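Local coordinates for phage-like element PBSX protein XkdH (Bacillus subtilis, PDB 3F3B) that is of unknown function but belongs to a family in the phage-barrel clan and is probably a structural component of the defective, phage-like particle PBSX, at residues 59-62 with 63-66. Sequence-based numbering, arbitrary orientation.
Sequences LIQE and EPDQ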
loop_
_atom_site.group_PDB
_atom_site.type_symbol
_atom_site.label_atom_id
_atom_site.label_comp_id
_atom_site.label_asym_id
_atom_site.label_seq_id
_atom_site.Cartn_x
_atom_site.Cartn_y
_atom_site.Cartn_z
ATOM N N LEU A 59 -2.133 -14.999 -12.661
ATOM C CA LEU A 59 -3.447 -15.497 -13.033
ATOM C C LEU A 59 -4.163 -15.825 -11.733
ATOM O O LEU A 59 -3.667 -16.619 -10.937
ATOM C CB LEU A 59 -3.312 -16.751 -13.899
ATOM C CG LEU A 59 -4.555 -17.178 -14.682
ATOM C CD1 LEU A 59 -4.882 -16.122 -15.724
ATOM C CD2 LEU A 59 -4.309 -18.519 -15.355
ATOM N N ILE A 60 -5.319 -15.206 -11.511
ATOM C CA ILE A 60 -6.059 -15.443 -10.279
ATOM C C ILE A 60 -7.344 -16.228 -10.493
ATOM O O ILE A 60 -8.067 -16.513 -9.541
ATOM C CB ILE A 60 -6.400 -14.112 -9.562
ATOM C CG1 ILE A 60 -7.505 -13.366 -10.317
ATOM C CG2 ILE A 60 -5.150 -13.240 -9.471
ATOM C CD1 ILE A 60 -7.951 -12.076 -9.637
ATOM N N GLN A 61 -7.631 -16.579 -11.741
ATOM C CA GLN A 61 -8.833 -17.343 -12.049
ATOM C C GLN A 61 -8.712 -17.995 -13.423
ATOM O O GLN A 61 -7.976 -17.508 -14.285
ATOM C CB GLN A 61 -10.064 -16.431 -12.027
ATOM C CG GLN A 61 -11.381 -17.161 -12.282
ATOM C CD GLN A 61 -12.546 -16.215 -12.517
ATOM O OE1 GLN A 61 -12.822 -15.327 -11.702
ATOM N NE2 GLN A 61 -13.242 -16.406 -13.632
ATOM N N GLU A 62 -9.431 -19.098 -13.618
ATOM C CA GLU A 62 -9.424 -19.809 -14.895
ATOM C C GLU A 62 -10.851 -20.126 -15.339
ATOM O O GLU A 62 -11.779 -20.140 -14.530
ATOM C CB GLU A 62 -8.618 -21.111 -14.795
ATOM C CG GLU A 62 -7.108 -20.924 -14.696
ATOM C CD GLU A 62 -6.363 -22.234 -14.473
ATOM O OE1 GLU A 62 -6.596 -22.885 -13.435
ATOM O OE2 GLU A 62 -5.540 -22.619 -15.330
ATOM N N GLU A 63 -11.014 -20.362 -16.636
ATOM C CA GLU A 63 -12.311 -20.689 -17.216
ATOM C C GLU A 63 -13.427 -19.829 -16.633
ATOM O O GLU A 63 -14.287 -20.326 -15.908
ATOM C CB GLU A 63 -12.631 -22.170 -16.978
ATOM C CG GLU A 63 -11.447 -23.102 -17.214
ATOM C CD GLU A 63 -11.832 -24.568 -17.152
ATOM O OE1 GLU A 63 -10.923 -25.426 -17.099
ATOM O OE2 GLU A 63 -13.047 -24.862 -17.168
ATOM N N PRO A 64 -13.435 -18.524 -16.949
ATOM C CA PRO A 64 -12.473 -17.826 -17.805
ATOM C C PRO A 64 -11.223 -17.384 -17.050
ATOM O O PRO A 64 -11.197 -17.374 -15.820
ATOM C CB PRO A 64 -13.281 -16.643 -18.311
ATOM C CG PRO A 64 -14.067 -16.278 -17.093
ATOM C CD PRO A 64 -14.553 -17.629 -16.596
ATOM N N ASP A 65 -10.196 -17.010 -17.802
ATOM C CA ASP A 65 -8.938 -16.563 -17.221
ATOM C C ASP A 65 -9.030 -15.157 -16.660
ATOM O O ASP A 65 -9.825 -14.346 -17.118
ATOM C CB ASP A 65 -7.833 -16.596 -18.271
ATOM C CG ASP A 65 -7.326 -17.987 -18.535
ATOM O OD1 ASP A 65 -6.483 -18.143 -19.442
ATOM O OD2 ASP A 65 -7.768 -18.922 -17.832
ATOM N N GLN A 66 -8.199 -14.875 -15.667
ATOM C CA GLN A 66 -8.168 -13.557 -15.052
ATOM C C GLN A 66 -6.748 -13.235 -14.630
ATOM O O GLN A 66 -6.126 -13.983 -13.871
ATOM C CB GLN A 66 -9.077 -13.504 -13.825
ATOM C CG GLN A 66 -10.545 -13.625 -14.131
ATOM C CD GLN A 66 -11.355 -12.580 -13.400
ATOM O OE1 GLN A 66 -11.205 -12.395 -12.187
ATOM N NE2 GLN A 66 -12.227 -11.892 -14.129
#
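Leu59 reaches back across the turn toward Asp65 and Gln66. With CG anti to the backbone N (chi1 -164°), its CD1 methyl comes in close over Gln66 O, at 3.1 Å, and also meets Asp65 CB, while the alpha C-H of Leu59 makes a bent C-H...O contact with Gln66 O, the two heavy atoms 3.2 Å apart. To the same carbonyl, Ile60 N donates a fairly straight bond, 2.8 Å from Gln66 O. Ile60 also sets its CG1 against Gln66 CB, and its side chain carries on to Val68 of strand 66-77. The arrangement is that of a beta hairpin, in which strand 48-61 leads through a short loop into the antiparallel strand 66-77 at the far tip of a barrel-like sheet, here with a cis peptide before Pro64 in the reversal. Gln61 O accepts Gln66 N at 3.0 Å in a bent bond, the donor well above the carbonyl plane, and also meets the alpha C-H of Asp65. On one face of the hairpin the Gln61 and Gln66 amides stack, their planes 18° apart, and Gln66 CG packs 3.5 Å from Gln61 CB. With CG anti to the backbone N (chi1 -178°) and the chain extended beyond it, Gln61 NE2 comes beside the Pro64 ring, 3.5 Å from Pro64 CD. At Glu62 the backbone and CG edge up to the Asp65 carboxylate, but the acidic groups keep apart, Glu62 OE2 lying 5.0 Å from Asp65 OD2.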